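Local coordinates for protein inactive glucansucrase (PDB 5JBD) that belongs to glycoside hydrolase family 70, is classed as an inactive glucansucrase, and carries a calcium ion in a structure built round a TIM barrel, at residues Lys405-Ile410 against Ala423-Gln428; Glu429-Gln434 against Asn470-Tyr475; Glu321-Gly326 against His392-Asn397; Tyr695-Phe698 against Tyr703-Gly706. All blocks are in the same frame, centred on the assembly; numbering follows the deposited sequence.

Interaction 1 (Lys405-Ile410 against Ala423-Gln428); sequences KDHSNI and ANQAWQ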
loop_
_atom_site.group_PDB
_atom_site.type_symbol
_atom_site.label_atom_id
_atom_site.label_comp_id
_atom_site.label_asym_id
_atom_site.label_seq_id
_atom_site.Cartn_x
_atom_site.Cartn_y
_atom_site.Cartn_z
ATOM N N LYS A 405 0.019 -16.766 14.199
ATOM C CA LYS A 405 0.208 -17.508 15.447
ATOM C C LYS A 405 -1.072 -18.223 15.899
ATOM O O LYS A 405 -1.026 -19.389 16.306
ATOM C CB LYS A 405 0.704 -16.593 16.570
ATOM C CG LYS A 405 0.853 -17.315 17.904
ATOM C CD LYS A 405 1.740 -16.589 18.901
ATOM C CE LYS A 405 2.160 -17.528 20.028
ATOM N NZ LYS A 405 2.090 -16.861 21.355
ATOM N N ASP A 406 -2.194 -17.511 15.850
ATOM C CA ASP A 406 -3.497 -18.065 16.252
ATOM C C ASP A 406 -3.997 -19.196 15.358
ATOM O O ASP A 406 -4.834 -19.975 15.792
ATOM C CB ASP A 406 -4.576 -16.969 16.256
ATOM C CG ASP A 406 -4.402 -15.956 17.366
ATOM O OD1 ASP A 406 -3.720 -16.240 18.364
ATOM O OD2 ASP A 406 -4.985 -14.860 17.234
ATOM N N HIS A 407 -3.538 -19.256 14.106
ATOM C CA HIS A 407 -4.068 -20.205 13.131
ATOM C C HIS A 407 -2.982 -20.840 12.269
ATOM O O HIS A 407 -3.010 -20.761 11.023
ATOM C CB HIS A 407 -5.114 -19.495 12.271
ATOM C CG HIS A 407 -6.295 -19.005 13.045
ATOM N ND1 HIS A 407 -6.431 -17.689 13.436
ATOM C CD2 HIS A 407 -7.383 -19.654 13.517
ATOM C CE1 HIS A 407 -7.559 -17.548 14.106
ATOM N NE2 HIS A 407 -8.156 -18.725 14.169
ATOM N N SER A 408 -2.016 -21.459 12.943
ATOM C CA SER A 408 -0.998 -22.294 12.268
ATOM C C SER A 408 -1.559 -23.516 11.519
ATOM O O SER A 408 -2.756 -23.806 11.567
ATOM C CB SER A 408 0.094 -22.714 13.262
ATOM O OG SER A 408 -0.477 -23.353 14.387
ATOM N N ASN A 409 -0.672 -24.194 10.792
ATOM C CA ASN A 409 -1.010 -25.211 9.789
ATOM C C ASN A 409 -1.986 -24.732 8.727
ATOM O O ASN A 409 -2.696 -25.558 8.150
ATOM C CB ASN A 409 -1.579 -26.484 10.429
ATOM C CG ASN A 409 -0.663 -27.109 11.455
ATOM O OD1 ASN A 409 -1.119 -27.898 12.277
ATOM N ND2 ASN A 409 0.622 -26.776 11.417
ATOM N N ILE A 410 -2.079 -23.414 8.518
ATOM C CA ILE A 410 -2.776 -22.854 7.377
ATOM C C ILE A 410 -1.662 -22.040 6.662
ATOM O O ILE A 410 -1.306 -20.940 7.115
ATOM C CB ILE A 410 -4.066 -22.075 7.825
ATOM C CG1 ILE A 410 -4.877 -22.904 8.857
ATOM C CG2 ILE A 410 -4.964 -21.694 6.633
ATOM C CD1 ILE A 410 -6.089 -22.217 9.461
ATOM N N ALA A 423 -8.893 -11.692 11.904
ATOM C CA ALA A 423 -8.532 -10.309 12.248
ATOM C C ALA A 423 -9.320 -9.807 13.450
ATOM O O ALA A 423 -8.756 -9.150 14.331
ATOM C CB ALA A 423 -8.731 -9.369 11.059
ATOM N N ASN A 424 -10.625 -10.117 13.490
ATOM C CA ASN A 424 -11.472 -9.698 14.608
ATOM C C ASN A 424 -10.988 -10.298 15.924
ATOM O O ASN A 424 -10.987 -9.612 16.958
ATOM C CB ASN A 424 -12.941 -10.109 14.386
ATOM C CG ASN A 424 -13.581 -9.400 13.216
ATOM O OD1 ASN A 424 -13.146 -8.324 12.797
ATOM N ND2 ASN A 424 -14.640 -10.000 12.677
ATOM N N GLN A 425 -10.606 -11.581 15.871
ATOM C CA GLN A 425 -10.047 -12.286 17.007
ATOM C C GLN A 425 -8.716 -11.634 17.405
ATOM O O GLN A 425 -8.478 -11.377 18.574
ATOM C CB GLN A 425 -9.822 -13.767 16.665
ATOM C CG GLN A 425 -9.215 -14.596 17.795
ATOM C CD GLN A 425 -8.798 -15.993 17.360
ATOM O OE1 GLN A 425 -9.333 -16.547 16.398
ATOM N NE2 GLN A 425 -7.832 -16.565 18.064
ATOM N N ALA A 426 -7.856 -11.401 16.419
ATOM C CA ALA A 426 -6.566 -10.731 16.668
ATOM C C ALA A 426 -6.749 -9.365 17.345
ATOM O O ALA A 426 -6.022 -9.039 18.276
ATOM C CB ALA A 426 -5.788 -10.604 15.371
ATOM N N TRP A 427 -7.718 -8.574 16.891
ATOM C CA TRP A 427 -7.988 -7.258 17.519
ATOM C C TRP A 427 -8.488 -7.325 18.950
ATOM O O TRP A 427 -8.064 -6.535 19.793
ATOM C CB TRP A 427 -8.914 -6.389 16.652
ATOM C CG TRP A 427 -8.090 -5.625 15.679
ATOM C CD1 TRP A 427 -7.903 -5.896 14.357
ATOM C CD2 TRP A 427 -7.257 -4.501 15.987
ATOM N NE1 TRP A 427 -7.025 -4.972 13.808
ATOM C CE2 TRP A 427 -6.618 -4.107 14.789
ATOM C CE3 TRP A 427 -7.008 -3.771 17.164
ATOM C CZ2 TRP A 427 -5.727 -3.026 14.733
ATOM C CZ3 TRP A 427 -6.130 -2.690 17.107
ATOM C CH2 TRP A 427 -5.498 -2.333 15.895
ATOM N N GLN A 428 -9.372 -8.281 19.243
ATOM C CA GLN A 428 -9.786 -8.499 20.629
ATOM C C GLN A 428 -8.550 -8.826 21.481
ATOM O O GLN A 428 -8.376 -8.257 22.553
ATOM C CB GLN A 428 -10.822 -9.617 20.735
ATOM C CG GLN A 428 -11.544 -9.644 22.068
ATOM C CD GLN A 428 -12.687 -10.644 22.086
ATOM O OE1 GLN A 428 -12.469 -11.859 22.053
ATOM N NE2 GLN A 428 -13.915 -10.139 22.143
#
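D406, the last helical residue of 392-406, faces A426 in the middle of helix 420-434, their CA atoms 8.0 Å apart, while H407 has already left helical geometry and leads into the loop. Between the backbones stands the side chain of Q425. Its CG is anti to the backbone N (chi1 179°) and the chain beyond runs extended, which carries the terminal amide across to both D406 and H407. The amide and the D406 carboxylate approach from opposite directions with planes only 12° apart, but NE2 of Q425 stops 3.4 Å from OD2 of D406 at an angle too poor for a hydrogen bond. An N-H of Q425 NE2 goes instead to E429 OE2, one turn along the helix. On the other branch, OE1 of Q425 lies close to the plane of the H407 ring, at its edge, 3.1 Å from CE1 of H407; ring and amide planes stand 74° apart. This is polar packing without a direct bond. H407 also meets the ring of Y422, and the A426 methyl packs on I399 and I403 of helix 392-406, next to the polar groups. The contact thus sets the end of helix 392-406, which follows barrel strand 385-388, against the flank of 420-434, an additional helix before strand 460-464 of the barrel, probably circularly permuted as in family 70.

Interaction 2 (Glu429-Gln434 against Asn470-Tyr475); sequences EFYADQ and NETAQY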
loop_
_atom_site.group_PDB
_atom_site.type_symbol
_atom_site.label_atom_id
_atom_site.label_comp_id
_atom_site.label_asym_id
_atom_site.label_seq_id
_atom_site.Cartn_x
_atom_site.Cartn_y
_atom_site.Cartn_z
ATOM N N GLU A 429 -7.691 -9.716 20.976
ATOM C CA GLU A 429 -6.448 -10.095 21.674
ATOM C C GLU A 429 -5.505 -8.909 21.837
ATOM O O GLU A 429 -4.947 -8.713 22.913
ATOM C CB GLU A 429 -5.748 -11.247 20.939
ATOM C CG GLU A 429 -6.503 -12.567 21.068
ATOM C CD GLU A 429 -6.055 -13.626 20.077
ATOM O OE1 GLU A 429 -5.288 -13.308 19.140
ATOM O OE2 GLU A 429 -6.487 -14.791 20.220
ATOM N N PHE A 430 -5.360 -8.117 20.770
ATOM C CA PHE A 430 -4.525 -6.921 20.801
ATOM C C PHE A 430 -4.975 -5.898 21.852
ATOM O O PHE A 430 -4.164 -5.469 22.666
ATOM C CB PHE A 430 -4.442 -6.250 19.423
ATOM C CG PHE A 430 -3.611 -4.994 19.425
ATOM C CD1 PHE A 430 -2.237 -5.059 19.219
ATOM C CD2 PHE A 430 -4.191 -3.759 19.685
ATOM C CE1 PHE A 430 -1.467 -3.909 19.238
ATOM C CE2 PHE A 430 -3.421 -2.601 19.707
ATOM C CZ PHE A 430 -2.056 -2.679 19.489
ATOM N N TYR A 431 -6.253 -5.501 21.835
ATOM C CA TYR A 431 -6.727 -4.463 22.775
ATOM C C TYR A 431 -6.539 -4.879 24.233
ATOM O O TYR A 431 -6.163 -4.058 25.065
ATOM C CB TYR A 431 -8.206 -4.107 22.580
ATOM C CG TYR A 431 -8.552 -3.290 21.350
ATOM C CD1 TYR A 431 -8.002 -2.022 21.135
ATOM C CD2 TYR A 431 -9.469 -3.773 20.426
ATOM C CE1 TYR A 431 -8.333 -1.273 20.016
ATOM C CE2 TYR A 431 -9.806 -3.034 19.310
ATOM C CZ TYR A 431 -9.245 -1.782 19.115
ATOM O OH TYR A 431 -9.601 -1.063 18.007
ATOM N N ALA A 432 -6.811 -6.151 24.534
ATOM C CA ALA A 432 -6.589 -6.681 25.882
ATOM C C ALA A 432 -5.091 -6.652 26.220
ATOM O O ALA A 432 -4.707 -6.228 27.303
ATOM C CB ALA A 432 -7.136 -8.086 26.006
ATOM N N ASP A 433 -4.261 -7.068 25.271
ATOM C CA ASP A 433 -2.796 -7.091 25.479
ATOM C C ASP A 433 -2.214 -5.689 25.650
ATOM O O ASP A 433 -1.346 -5.473 26.508
ATOM C CB ASP A 433 -2.096 -7.835 24.338
ATOM C CG ASP A 433 -0.637 -8.087 24.619
ATOM O OD1 ASP A 433 -0.332 -8.932 25.489
ATOM O OD2 ASP A 433 0.223 -7.456 23.951
ATOM N N GLN A 434 -2.686 -4.731 24.860
ATOM C CA GLN A 434 -2.192 -3.340 24.948
ATOM C C GLN A 434 -2.333 -2.743 26.356
ATOM O O GLN A 434 -1.483 -1.951 26.787
ATOM C CB GLN A 434 -2.908 -2.458 23.910
ATOM C CG GLN A 434 -2.335 -1.061 23.712
ATOM C CD GLN A 434 -3.087 -0.260 22.650
ATOM O OE1 GLN A 434 -4.330 -0.153 22.677
ATOM N NE2 GLN A 434 -2.355 0.288 21.706
ATOM N N ASN A 470 -8.850 4.141 19.344
ATOM C CA ASN A 470 -9.057 2.717 19.066
ATOM C C ASN A 470 -9.511 2.577 17.625
ATOM O O ASN A 470 -10.625 2.959 17.264
ATOM C CB ASN A 470 -10.076 2.101 20.026
ATOM C CG ASN A 470 -9.569 2.034 21.456
ATOM O OD1 ASN A 470 -8.363 2.100 21.715
ATOM N ND2 ASN A 470 -10.498 1.877 22.403
ATOM N N GLU A 471 -8.621 2.047 16.792
ATOM C CA GLU A 471 -8.707 2.240 15.345
ATOM C C GLU A 471 -9.731 1.358 14.629
ATOM O O GLU A 471 -10.038 1.631 13.471
ATOM C CB GLU A 471 -7.319 2.100 14.710
ATOM C CG GLU A 471 -6.730 0.692 14.701
ATOM C CD GLU A 471 -5.202 0.734 14.576
ATOM O OE1 GLU A 471 -4.531 0.983 15.587
ATOM O OE2 GLU A 471 -4.682 0.547 13.462
ATOM N N THR A 472 -10.247 0.315 15.300
ATOM C CA THR A 472 -11.340 -0.504 14.737
ATOM C C THR A 472 -12.740 -0.003 15.101
ATOM O O THR A 472 -13.710 -0.497 14.532
ATOM C CB THR A 472 -11.244 -1.982 15.153
ATOM O OG1 THR A 472 -11.387 -2.080 16.566
ATOM C CG2 THR A 472 -9.905 -2.580 14.733
ATOM N N ALA A 473 -12.868 0.948 16.033
ATOM C CA ALA A 473 -14.169 1.539 16.327
ATOM C C ALA A 473 -14.519 2.569 15.249
ATOM O O ALA A 473 -13.715 2.859 14.360
ATOM C CB ALA A 473 -14.183 2.183 17.707
ATOM N N GLN A 474 -15.731 3.109 15.318
ATOM C CA GLN A 474 -16.114 4.206 14.430
ATOM C C GLN A 474 -15.160 5.402 14.623
ATOM O O GLN A 474 -14.543 5.569 15.692
ATOM C CB GLN A 474 -17.579 4.603 14.650
ATOM C CG GLN A 474 -18.569 3.561 14.147
ATOM C CD GLN A 474 -18.557 3.413 12.645
ATOM O OE1 GLN A 474 -18.767 4.381 11.918
ATOM N NE2 GLN A 474 -18.331 2.195 12.165
ATOM N N TYR A 475 -14.999 6.190 13.566
ATOM C CA TYR A 475 -13.873 7.127 13.481
ATOM C C TYR A 475 -13.853 8.146 14.615
ATOM O O TYR A 475 -14.804 8.906 14.800
ATOM C CB TYR A 475 -13.843 7.839 12.111
ATOM C CG TYR A 475 -12.513 8.521 11.823
ATOM C CD1 TYR A 475 -11.397 7.781 11.405
ATOM C CD2 TYR A 475 -12.365 9.885 11.987
ATOM C CE1 TYR A 475 -10.178 8.395 11.147
ATOM C CE2 TYR A 475 -11.150 10.519 11.738
ATOM C CZ TYR A 475 -10.051 9.781 11.325
ATOM O OH TYR A 475 -8.853 10.443 11.082
HETATM O O HOH W 1 -5.881 1.210 20.683
#
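Y431 carries the contact, sending its ring from helix 420-434 into the type I turn N470-A473. CB points at the turn, and with CG anti to the carbonyl carbon (chi1 -73°) the ring is carried toward it. Along one side, CE1 of Y431 lies 3.8 Å from both CB and OD1 of N470, whose amide is tilted 59° to the ring. On the other, CE2 of Y431 is 3.3 Å from OG1 of T472, which sits in the ring plane at the edge. At the tip, OH of Y431 and OG1 of T472 share a short hydrogen bond of 2.5 Å, and either could be the donor. A water, also in plane at the ring edge, lies 2.8 Å from N470 OD1 and 2.9 Å from Q434 OE1, but may not serve both at once. N470 ND2 is held by E478, and a bound glycerol lies about 3 Å from the Y431 side chain. One helical turn before Y431, W427 packs on E471 and T472. The turn, in the loop after helix 465-468, packs on helix 420-434, while E471, also hydrogen-bonded to Y464 OH, forms a salt bridge with R395 of helix 392-406.

Interaction 3 (Glu321-Gly326 against His392-Asn397); sequences EGYHSG and HDQRKN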
loop_
_atom_site.group_PDB
_atom_site.type_symbol
_atom_site.label_atom_id
_atom_site.label_comp_id
_atom_site.label_asym_id
_atom_site.label_seq_id
_atom_site.Cartn_x
_atom_site.Cartn_y
_atom_site.Cartn_z
ATOM N N GLU A 321 7.468 7.492 1.137
ATOM C CA GLU A 321 7.465 6.282 1.948
ATOM C C GLU A 321 8.524 5.337 1.440
ATOM O O GLU A 321 8.521 4.975 0.278
ATOM C CB GLU A 321 6.130 5.557 1.892
ATOM C CG GLU A 321 6.083 4.285 2.752
ATOM C CD GLU A 321 5.503 3.067 2.064
ATOM O OE1 GLU A 321 5.188 3.105 0.854
ATOM O OE2 GLU A 321 5.343 2.050 2.745
ATOM N N GLY A 322 9.408 4.907 2.333
ATOM C CA GLY A 322 10.373 3.868 1.989
ATOM C C GLY A 322 11.174 3.362 3.169
ATOM O O GLY A 322 11.341 4.068 4.151
ATOM N N TYR A 323 11.660 2.128 3.045
ATOM C CA TYR A 323 12.384 1.410 4.087
ATOM C C TYR A 323 13.856 1.132 3.674
ATOM O O TYR A 323 14.560 0.372 4.346
ATOM C CB TYR A 323 11.632 0.108 4.433
ATOM C CG TYR A 323 10.294 0.364 5.121
ATOM C CD1 TYR A 323 9.129 0.560 4.381
ATOM C CD2 TYR A 323 10.194 0.428 6.513
ATOM C CE1 TYR A 323 7.903 0.800 5.010
ATOM C CE2 TYR A 323 8.973 0.670 7.147
ATOM C CZ TYR A 323 7.833 0.868 6.389
ATOM O OH TYR A 323 6.621 1.122 7.013
ATOM N N HIS A 324 14.317 1.782 2.599
ATOM C CA HIS A 324 15.703 1.683 2.123
ATOM C C HIS A 324 16.473 2.971 2.417
ATOM O O HIS A 324 16.170 4.024 1.849
ATOM C CB HIS A 324 15.731 1.443 0.623
ATOM C CG HIS A 324 15.236 0.093 0.221
ATOM N ND1 HIS A 324 13.896 -0.193 0.085
ATOM C CD2 HIS A 324 15.901 -1.052 -0.067
ATOM C CE1 HIS A 324 13.756 -1.457 -0.266
ATOM N NE2 HIS A 324 14.955 -1.999 -0.370
ATOM N N SER A 325 17.468 2.868 3.291
ATOM C CA SER A 325 18.279 4.005 3.693
ATOM C C SER A 325 19.048 4.672 2.564
ATOM O O SER A 325 19.387 5.857 2.681
ATOM C CB SER A 325 19.232 3.631 4.840
ATOM O OG SER A 325 20.159 2.632 4.460
ATOM N N GLY A 326 19.315 3.943 1.478
ATOM C CA GLY A 326 19.910 4.542 0.272
ATOM C C GLY A 326 19.147 5.699 -0.366
ATOM O O GLY A 326 19.740 6.512 -1.086
ATOM N N HIS A 392 0.356 2.676 9.510
ATOM C CA HIS A 392 -0.697 1.672 9.214
ATOM C C HIS A 392 -0.131 0.281 8.875
ATOM O O HIS A 392 -0.703 -0.737 9.272
ATOM C CB HIS A 392 -1.618 2.158 8.082
ATOM C CG HIS A 392 -0.921 2.332 6.774
ATOM N ND1 HIS A 392 -0.223 3.478 6.446
ATOM C CD2 HIS A 392 -0.769 1.491 5.728
ATOM C CE1 HIS A 392 0.303 3.341 5.248
ATOM N NE2 HIS A 392 -0.016 2.146 4.786
ATOM N N ASP A 393 1.003 0.249 8.184
ATOM C CA ASP A 393 1.658 -1.020 7.828
ATOM C C ASP A 393 2.263 -1.732 9.030
ATOM O O ASP A 393 2.247 -2.965 9.097
ATOM C CB ASP A 393 2.758 -0.813 6.790
ATOM C CG ASP A 393 2.226 -0.592 5.404
ATOM O OD1 ASP A 393 1.310 -1.336 4.993
ATOM O OD2 ASP A 393 2.747 0.305 4.718
ATOM N N GLN A 394 2.797 -0.974 9.985
ATOM C CA GLN A 394 3.408 -1.593 11.164
ATOM C C GLN A 394 2.360 -2.213 12.107
ATOM O O GLN A 394 2.602 -3.280 12.689
ATOM C CB GLN A 394 4.332 -0.613 11.905
ATOM C CG GLN A 394 5.480 -0.087 11.041
ATOM C CD GLN A 394 6.260 -1.196 10.348
ATOM O OE1 GLN A 394 6.577 -2.212 10.954
ATOM N NE2 GLN A 394 6.552 -1.007 9.073
ATOM N N ARG A 395 1.224 -1.548 12.258
ATOM C CA ARG A 395 0.098 -2.139 12.983
ATOM C C ARG A 395 -0.406 -3.403 12.274
ATOM O O ARG A 395 -0.672 -4.402 12.940
ATOM C CB ARG A 395 -1.042 -1.140 13.176
ATOM C CG ARG A 395 -2.133 -1.644 14.114
ATOM C CD ARG A 395 -1.700 -1.585 15.564
ATOM N NE ARG A 395 -2.062 -0.294 16.160
ATOM C CZ ARG A 395 -1.328 0.411 17.023
ATOM N NH1 ARG A 395 -0.104 0.020 17.409
ATOM N NH2 ARG A 395 -1.820 1.556 17.490
ATOM N N LYS A 396 -0.486 -3.355 10.938
ATOM C CA LYS A 396 -0.852 -4.523 10.111
ATOM C C LYS A 396 0.089 -5.709 10.305
ATOM O O LYS A 396 -0.371 -6.846 10.444
ATOM C CB LYS A 396 -0.927 -4.143 8.626
ATOM C CG LYS A 396 -1.074 -5.316 7.646
ATOM C CD LYS A 396 -0.558 -4.985 6.257
ATOM C CE LYS A 396 0.963 -4.874 6.246
ATOM N NZ LYS A 396 1.470 -4.763 4.868
ATOM N N ASN A 397 1.405 -5.450 10.307
ATOM C CA ASN A 397 2.411 -6.508 10.572
ATOM C C ASN A 397 2.149 -7.236 11.887
ATOM O O ASN A 397 2.180 -8.466 11.941
ATOM C CB ASN A 397 3.841 -5.931 10.610
ATOM C CG ASN A 397 4.354 -5.520 9.237
ATOM O OD1 ASN A 397 3.767 -5.848 8.193
ATOM N ND2 ASN A 397 5.468 -4.788 9.232
HETATM O O HOH W 2 4.559 2.224 5.436
#
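Y323 OH is gripped by three groups at once: the side-chain amides of Q394 and N391, and a water. NE2 of Q394 donates to OH of Y323 over 3.0 Å with an N-H...O angle of 146°, and the hydroxyl lies nearly in the amide plane, while the ring is turned 55° from it. The bend of Q394 at chi2 (-51°) brings its amide back toward the tyrosine although CB does not point that way. Y323 OH in turn donates to the water over 2.8 Å. That water spends both its protons on carboxylates, reaching E321 OE2 at 2.8 Å and D393 OD2 at 2.7 Å. It thereby links two acidic groups whose nearest oxygens, E321 OE2 and D393 OD2, are only 3.7 Å apart. Each carboxylate has a second anchor: E321 OE1 takes the backbone N of A284, and D393 OD1 has a weak salt bridge to K396 NZ at 3.4 Å. N397 ND2 adds a weak bond to Q394 OE1. A glycerol about 4 Å from the E321 side chain is consistent with a pocket here. Both segments follow parallel barrel strands, 319-320 and 385-388, and meet at the C-terminal ends of these strands. Strand 340-341 touches E321 and Y323 through M341, and helix 343-354 packs on Y323 through S343 and Y347 and on Q394 through F346.

Interaction 4 (Tyr695-Phe698 against Tyr703-Gly706); sequences YTPF and YNEG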
loop_
_atom_site.group_PDB
_atom_site.type_symbol
_atom_site.label_atom_id
_atom_site.label_comp_id
_atom_site.label_asym_id
_atom_site.label_seq_id
_atom_site.Cartn_x
_atom_site.Cartn_y
_atom_site.Cartn_z
ATOM N N TYR A 695 -9.037 6.973 -3.390
ATOM C CA TYR A 695 -9.489 6.450 -4.684
ATOM C C TYR A 695 -10.558 5.389 -4.443
ATOM O O TYR A 695 -10.654 4.832 -3.339
ATOM C CB TYR A 695 -8.284 5.884 -5.473
ATOM C CG TYR A 695 -7.068 6.776 -5.295
ATOM C CD1 TYR A 695 -7.061 8.067 -5.822
ATOM C CD2 TYR A 695 -5.993 6.389 -4.495
ATOM C CE1 TYR A 695 -6.001 8.920 -5.607
ATOM C CE2 TYR A 695 -4.930 7.246 -4.282
ATOM C CZ TYR A 695 -4.949 8.516 -4.835
ATOM O OH TYR A 695 -3.897 9.389 -4.640
ATOM N N THR A 696 -11.382 5.143 -5.465
ATOM C CA THR A 696 -12.441 4.131 -5.385
ATOM C C THR A 696 -11.827 2.763 -5.133
ATOM O O THR A 696 -11.038 2.293 -5.937
ATOM C CB THR A 696 -13.255 4.059 -6.698
ATOM O OG1 THR A 696 -13.806 5.348 -6.980
ATOM C CG2 THR A 696 -14.400 3.021 -6.585
ATOM N N PRO A 697 -12.172 2.129 -4.009
ATOM C CA PRO A 697 -11.535 0.859 -3.685
ATOM C C PRO A 697 -12.073 -0.312 -4.498
ATOM O O PRO A 697 -13.250 -0.327 -4.845
ATOM C CB PRO A 697 -11.877 0.672 -2.200
ATOM C CG PRO A 697 -13.171 1.386 -2.023
ATOM C CD PRO A 697 -13.086 2.576 -2.938
ATOM N N PHE A 698 -11.204 -1.266 -4.798
ATOM C CA PHE A 698 -11.594 -2.586 -5.261
ATOM C C PHE A 698 -12.401 -3.237 -4.137
ATOM O O PHE A 698 -11.907 -3.391 -3.002
ATOM C CB PHE A 698 -10.330 -3.392 -5.573
ATOM C CG PHE A 698 -10.565 -4.815 -6.022
ATOM C CD1 PHE A 698 -11.617 -5.159 -6.873
ATOM C CD2 PHE A 698 -9.680 -5.814 -5.624
ATOM C CE1 PHE A 698 -11.787 -6.470 -7.295
ATOM C CE2 PHE A 698 -9.846 -7.124 -6.047
ATOM C CZ PHE A 698 -10.907 -7.449 -6.879
ATOM N N TYR A 703 -8.884 -4.666 2.838
ATOM C CA TYR A 703 -9.191 -3.583 3.763
ATOM C C TYR A 703 -10.062 -2.462 3.202
ATOM O O TYR A 703 -10.572 -1.641 3.971
ATOM C CB TYR A 703 -7.880 -2.993 4.305
ATOM C CG TYR A 703 -6.930 -4.005 4.946
ATOM C CD1 TYR A 703 -7.265 -4.670 6.119
ATOM C CD2 TYR A 703 -5.690 -4.277 4.377
ATOM C CE1 TYR A 703 -6.397 -5.585 6.703
ATOM C CE2 TYR A 703 -4.818 -5.186 4.946
ATOM C CZ TYR A 703 -5.167 -5.837 6.111
ATOM O OH TYR A 703 -4.291 -6.734 6.662
ATOM N N ASN A 704 -10.265 -2.424 1.878
ATOM C CA ASN A 704 -11.034 -1.331 1.241
ATOM C C ASN A 704 -10.462 0.055 1.605
ATOM O O ASN A 704 -11.207 1.026 1.774
ATOM C CB ASN A 704 -12.543 -1.435 1.599
ATOM C CG ASN A 704 -13.338 -2.194 0.554
ATOM O OD1 ASN A 704 -14.135 -1.611 -0.173
ATOM N ND2 ASN A 704 -13.113 -3.499 0.466
ATOM N N GLU A 705 -9.135 0.123 1.745
ATOM C CA GLU A 705 -8.450 1.324 2.252
ATOM C C GLU A 705 -8.077 2.339 1.178
ATOM O O GLU A 705 -7.814 3.495 1.516
ATOM C CB GLU A 705 -7.179 0.955 3.055
ATOM C CG GLU A 705 -5.916 0.646 2.244
ATOM C CD GLU A 705 -6.040 -0.566 1.330
ATOM O OE1 GLU A 705 -6.835 -1.480 1.623
ATOM O OE2 GLU A 705 -5.383 -0.595 0.280
ATOM N N GLY A 706 -7.999 1.901 -0.081
ATOM C CA GLY A 706 -7.678 2.789 -1.193
ATOM C C GLY A 706 -6.374 2.566 -1.947
ATOM O O GLY A 706 -6.209 3.134 -3.024
#
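Y695 opens the contact with the edge of its ring: CD2 of Y695 meets G706 O at 3.6 Å, and the oxygen lies in the ring plane. G706 O is buried and has no hydrogen-bond partner, so this C-H edge is a poor substitute for one. The tyrosine is fixed at its far end, where OH bonds D747 O. At P697 the two backbones come nearest, with 5.0 Å between P697 CA and G706 CA. P697 CB points toward the other segment, and its side chain crosses that of N704 at about a right angle, placing CG of P697 3.7 Å and CB of P697 3.8 Å from N704 OD1. At F698 it is the backbone that takes part: its O is 3.7 Å from N704 ND2, which bonds G699 O instead, while F698 O is taken by S701 OG. The return is made through left-handed backbone angles at N704 and a positive phi at G706 (115°), a conformation strongly favouring glycine. Backbone bonds of T696 with T710 and F698 with S708 pair the first segment with the chain after G706, as in a beta hairpin. This loop hangs between the barrel, where Y695 touches E746 and I748 of strand 743-748, and helix 392-406, where Y703 lies on K396 and N400.

How the interactions relate
Helix 392-406 is the common thread: interaction 3 uses its start, interaction 1 its end, and Y703 of interaction 4 packs on K396 near its beginning. Interactions 1 and 2 share helix 420-434 at the periphery, where W427 packs on R395, and where D406 and E429 bring carboxylates unusually close, possibly sharing a proton. R395 also connects interactions 2 and 3. Interaction 1, partly buried, is polar packing; interaction 2, at the surface, has a hydroxyl pair and a water. Chemistry differs even at equal depth: interactions 3 and 4, both about 10 Å from the chain centre, set a water-centred acidic network against loop packing without hydrogen bonds between the segments.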